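Local coordinates for protein beta-mannosidase (Trichoderma harzianum, PDB 4CVU) that probably hydrolyses terminal beta-linked mannose residues from the non-reducing ends of oligosaccharides, as a fungal member of glycoside hydrolase family 2, at residues A[820-831]-A[841-851]. Numbering follows the deposited sequence.
Sequences AVLVIELTAHGK and TTFTHHNHFLP. With CD (cadmium ion), chain Y; CD (cadmium ion), chain Z.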
loop_
_atom_site.group_PDB
_atom_site.type_symbol
_atom_site.label_atom_id
_atom_site.label_comp_id
_atom_site.label_asym_id
_atom_site.label_seq_id
_atom_site.Cartn_x
_atom_site.Cartn_y
_atom_site.Cartn_z
ATOM N N ALA A 820 -13.620 -28.504 30.265
ATOM C CA ALA A 820 -13.561 -27.927 31.605
ATOM C C ALA A 820 -12.789 -26.617 31.673
ATOM O O ALA A 820 -11.730 -26.470 31.087
ATOM C CB ALA A 820 -12.934 -28.927 32.553
ATOM N N VAL A 821 -13.306 -25.677 32.445
ATOM C CA VAL A 821 -12.569 -24.458 32.735
ATOM C C VAL A 821 -12.893 -24.020 34.145
ATOM O O VAL A 821 -14.034 -24.160 34.622
ATOM C CB VAL A 821 -12.900 -23.333 31.720
ATOM C CG1 VAL A 821 -14.357 -22.908 31.829
ATOM C CG2 VAL A 821 -11.982 -22.132 31.922
ATOM N N LEU A 822 -11.871 -23.475 34.805
ATOM C CA LEU A 822 -11.978 -22.953 36.151
ATOM C C LEU A 822 -11.926 -21.447 36.079
ATOM O O LEU A 822 -10.942 -20.896 35.627
ATOM C CB LEU A 822 -10.831 -23.459 37.029
ATOM C CG LEU A 822 -10.645 -22.778 38.407
ATOM C CD1 LEU A 822 -11.871 -22.914 39.292
ATOM C CD2 LEU A 822 -9.444 -23.381 39.132
ATOM N N VAL A 823 -12.972 -20.787 36.561
ATOM C CA VAL A 823 -13.059 -19.336 36.524
ATOM C C VAL A 823 -12.750 -18.825 37.922
ATOM O O VAL A 823 -13.370 -19.240 38.889
ATOM C CB VAL A 823 -14.443 -18.856 36.059
ATOM C CG1 VAL A 823 -14.499 -17.341 36.030
ATOM C CG2 VAL A 823 -14.764 -19.448 34.702
ATOM N N ILE A 824 -11.748 -17.943 37.995
ATOM C CA ILE A 824 -11.185 -17.428 39.236
ATOM C C ILE A 824 -11.489 -15.937 39.396
ATOM O O ILE A 824 -11.132 -15.155 38.538
ATOM C CB ILE A 824 -9.663 -17.612 39.203
ATOM C CG1 ILE A 824 -9.314 -19.107 39.094
ATOM C CG2 ILE A 824 -9.021 -17.000 40.439
ATOM C CD1 ILE A 824 -7.905 -19.362 38.639
ATOM N N GLU A 825 -12.148 -15.554 40.488
ATOM C CA GLU A 825 -12.374 -14.144 40.805
ATOM C C GLU A 825 -11.969 -13.838 42.234
ATOM O O GLU A 825 -12.486 -14.446 43.193
ATOM C CB GLU A 825 -13.821 -13.705 40.607
ATOM C CG GLU A 825 -14.472 -14.281 39.364
ATOM C CD GLU A 825 -15.695 -13.493 38.879
ATOM O OE1 GLU A 825 -16.164 -12.532 39.570
ATOM O OE2 GLU A 825 -16.175 -13.841 37.776
ATOM N N LEU A 826 -11.063 -12.868 42.342
ATOM C CA LEU A 826 -10.554 -12.378 43.592
ATOM C C LEU A 826 -11.188 -11.044 43.936
ATOM O O LEU A 826 -11.366 -10.194 43.062
ATOM C CB LEU A 826 -9.044 -12.228 43.503
ATOM C CG LEU A 826 -8.328 -11.596 44.703
ATOM C CD1 LEU A 826 -6.913 -12.153 44.801
ATOM C CD2 LEU A 826 -8.302 -10.076 44.622
ATOM N N THR A 827 -11.534 -10.881 45.222
ATOM C CA THR A 827 -11.918 -9.579 45.780
ATOM C C THR A 827 -11.139 -9.368 47.067
ATOM O O THR A 827 -10.922 -10.313 47.825
ATOM C CB THR A 827 -13.418 -9.490 46.114
ATOM O OG1 THR A 827 -14.174 -9.780 44.949
ATOM C CG2 THR A 827 -13.778 -8.094 46.584
ATOM N N ALA A 828 -10.707 -8.133 47.291
ATOM C CA ALA A 828 -9.921 -7.784 48.470
ATOM C C ALA A 828 -10.139 -6.336 48.817
ATOM O O ALA A 828 -10.627 -5.551 48.018
ATOM C CB ALA A 828 -8.438 -8.059 48.247
ATOM N N HIS A 829 -9.779 -5.998 50.040
ATOM C CA HIS A 829 -9.976 -4.649 50.556
ATOM C C HIS A 829 -8.714 -4.151 51.206
ATOM O O HIS A 829 -8.073 -4.874 51.947
ATOM C CB HIS A 829 -11.139 -4.650 51.548
ATOM C CG HIS A 829 -12.440 -5.011 50.917
ATOM N ND1 HIS A 829 -13.225 -4.087 50.260
ATOM C CD2 HIS A 829 -13.072 -6.202 50.798
ATOM C CE1 HIS A 829 -14.295 -4.690 49.776
ATOM N NE2 HIS A 829 -14.229 -5.971 50.093
ATOM N N GLY A 830 -8.353 -2.916 50.916
ATOM C CA GLY A 830 -7.134 -2.362 51.434
ATOM C C GLY A 830 -6.889 -0.950 50.943
ATOM O O GLY A 830 -7.757 -0.351 50.307
ATOM N N LYS A 831 -5.700 -0.430 51.254
ATOM C CA LYS A 831 -5.342 0.942 50.962
ATOM C C LYS A 831 -4.100 0.942 50.100
ATOM O O LYS A 831 -3.204 0.143 50.323
ATOM C CB LYS A 831 -5.017 1.700 52.251
ATOM C CG LYS A 831 -6.153 1.805 53.259
ATOM C CD LYS A 831 -5.742 2.705 54.429
ATOM C CE LYS A 831 -6.661 2.561 55.639
ATOM N NZ LYS A 831 -7.728 3.609 55.690
ATOM N N THR A 841 -10.090 0.877 49.579
ATOM C CA THR A 841 -10.309 0.553 48.177
ATOM C C THR A 841 -10.686 -0.911 48.054
ATOM O O THR A 841 -10.225 -1.750 48.827
ATOM C CB THR A 841 -9.032 0.829 47.353
ATOM O OG1 THR A 841 -8.827 2.234 47.270
ATOM C CG2 THR A 841 -9.126 0.286 45.943
ATOM N N THR A 842 -11.523 -1.216 47.074
ATOM C CA THR A 842 -11.821 -2.608 46.743
ATOM C C THR A 842 -10.997 -3.047 45.496
ATOM O O THR A 842 -11.019 -2.405 44.450
ATOM C CB THR A 842 -13.340 -2.860 46.589
ATOM O OG1 THR A 842 -13.564 -4.131 45.947
ATOM C CG2 THR A 842 -14.013 -1.756 45.788
ATOM N N PHE A 843 -10.248 -4.130 45.665
ATOM C CA PHE A 843 -9.409 -4.703 44.609
ATOM C C PHE A 843 -10.040 -5.986 44.044
ATOM O O PHE A 843 -10.411 -6.886 44.804
ATOM C CB PHE A 843 -8.023 -5.025 45.172
ATOM C CG PHE A 843 -7.314 -3.841 45.742
ATOM C CD1 PHE A 843 -6.758 -2.881 44.907
ATOM C CD2 PHE A 843 -7.199 -3.678 47.110
ATOM C CE1 PHE A 843 -6.101 -1.773 45.417
ATOM C CE2 PHE A 843 -6.544 -2.573 47.636
ATOM C CZ PHE A 843 -5.994 -1.616 46.787
ATOM N N THR A 844 -10.184 -6.070 42.727
ATOM C CA THR A 844 -10.729 -7.266 42.086
ATOM C C THR A 844 -9.858 -7.711 40.900
ATOM O O THR A 844 -9.362 -6.900 40.140
ATOM C CB THR A 844 -12.127 -7.002 41.536
ATOM O OG1 THR A 844 -12.035 -5.866 40.698
ATOM C CG2 THR A 844 -13.050 -6.674 42.606
ATOM N N HIS A 845 -9.700 -9.009 40.765
ATOM C CA HIS A 845 -8.884 -9.606 39.723
ATOM C C HIS A 845 -9.644 -10.797 39.137
ATOM O O HIS A 845 -10.131 -11.611 39.881
ATOM C CB HIS A 845 -7.571 -10.106 40.334
ATOM C CG HIS A 845 -6.638 -10.704 39.355
ATOM N ND1 HIS A 845 -6.174 -11.990 39.456
ATOM C CD2 HIS A 845 -6.079 -10.184 38.239
ATOM C CE1 HIS A 845 -5.361 -12.231 38.451
ATOM N NE2 HIS A 845 -5.280 -11.147 37.706
ATOM N N HIS A 846 -9.709 -10.875 37.816
ATOM C CA HIS A 846 -10.327 -11.963 37.067
ATOM C C HIS A 846 -9.245 -12.795 36.388
ATOM O O HIS A 846 -8.255 -12.282 35.940
ATOM C CB HIS A 846 -11.325 -11.427 36.048
ATOM C CG HIS A 846 -12.410 -10.624 36.672
ATOM N ND1 HIS A 846 -12.231 -9.314 37.071
ATOM C CD2 HIS A 846 -13.666 -10.962 37.060
ATOM C CE1 HIS A 846 -13.338 -8.873 37.644
ATOM N NE2 HIS A 846 -14.221 -9.856 37.655
ATOM N N ASN A 847 -9.449 -14.087 36.347
ATOM C CA ASN A 847 -8.476 -15.005 35.790
ATOM C C ASN A 847 -9.185 -16.323 35.471
ATOM O O ASN A 847 -10.391 -16.477 35.760
ATOM C CB ASN A 847 -7.340 -15.219 36.788
ATOM C CG ASN A 847 -6.072 -15.741 36.144
ATOM O OD1 ASN A 847 -6.044 -16.115 34.963
ATOM N ND2 ASN A 847 -5.007 -15.743 36.912
ATOM N N HIS A 848 -8.472 -17.250 34.842
ATOM C CA HIS A 848 -8.997 -18.579 34.572
ATOM C C HIS A 848 -7.900 -19.643 34.545
ATOM O O HIS A 848 -6.722 -19.329 34.360
ATOM C CB HIS A 848 -9.741 -18.584 33.236
ATOM C CG HIS A 848 -8.852 -18.799 32.055
ATOM N ND1 HIS A 848 -7.831 -17.944 31.732
ATOM C CD2 HIS A 848 -8.793 -19.801 31.153
ATOM C CE1 HIS A 848 -7.191 -18.391 30.668
ATOM N NE2 HIS A 848 -7.768 -19.511 30.287
ATOM N N PHE A 849 -8.296 -20.904 34.689
ATOM C CA PHE A 849 -7.386 -22.022 34.516
ATOM C C PHE A 849 -8.003 -23.095 33.626
ATOM O O PHE A 849 -9.090 -23.624 33.914
ATOM C CB PHE A 849 -6.994 -22.662 35.833
ATOM C CG PHE A 849 -6.223 -23.937 35.660
ATOM C CD1 PHE A 849 -4.957 -23.923 35.073
ATOM C CD2 PHE A 849 -6.743 -25.147 36.064
ATOM C CE1 PHE A 849 -4.225 -25.107 34.906
ATOM C CE2 PHE A 849 -6.020 -26.330 35.904
ATOM C CZ PHE A 849 -4.761 -26.313 35.318
ATOM N N LEU A 850 -7.293 -23.417 32.561
ATOM C CA LEU A 850 -7.698 -24.429 31.633
ATOM C C LEU A 850 -6.779 -25.634 31.832
ATOM O O LEU A 850 -5.572 -25.510 31.687
ATOM C CB LEU A 850 -7.569 -23.874 30.234
ATOM C CG LEU A 850 -8.379 -24.549 29.143
ATOM C CD1 LEU A 850 -9.863 -24.204 29.268
ATOM C CD2 LEU A 850 -7.843 -24.128 27.787
ATOM N N PRO A 851 -7.344 -26.800 32.178
ATOM C CA PRO A 851 -6.573 -28.018 32.492
ATOM C C PRO A 851 -6.017 -28.760 31.273
ATOM O O PRO A 851 -5.390 -29.803 31.414
ATOM C CB PRO A 851 -7.585 -28.892 33.213
ATOM C CG PRO A 851 -8.888 -28.496 32.607
ATOM C CD PRO A 851 -8.794 -27.031 32.307
HETATM CD CD CD Y . -8.464 -15.568 31.063
HETATM CD CD CD Z . -18.746 -14.032 37.600
HETATM O O HOH W 1 -8.826 -15.542 28.314
HETATM O O HOH W 2 -10.505 -14.035 32.181
#
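F843 lays its ring beside G830 in an antiparallel beta hairpin, where strands 821-830 and 841-849 share ten backbone hydrogen bonds. With CG anti to the carbonyl carbon (chi1 -59°), the phenyl reaches along the partner strand until CE2 lies 3.7 Å from G830 O, and G830 CA meets the ring edge in plane. Glycine suits this site because a CB would crowd CE2; T841 CG2 sits over one ring face, offset toward the rim. An alanine in place of F843 would probably open a gap beside G830 and leave that methyl without aromatic support.

On the opposite face of the sheet from F843, E825 and H846 cross, carboxylate and imidazole planes 66° apart. Metal ligands suit this face: E825 OE2, at the H846 ring edge, binds a cadmium ion at 2.6 Å, and H848 ND1 a second at 2.5 Å, while V821 CG2 meets the H848 imidazole edge.

Strand 841-849 is outermost in its Ig-like sheet; 821-830 pairs onward with 765-774. Apolar bulk suits the buried face: I824 packs on strand 740-747, L826 and F849 on 740-747 and 752-759. N847 ND2 donates to A742 O in strand 740-747; its OD1 accepts from K684 NZ of helix 664-692.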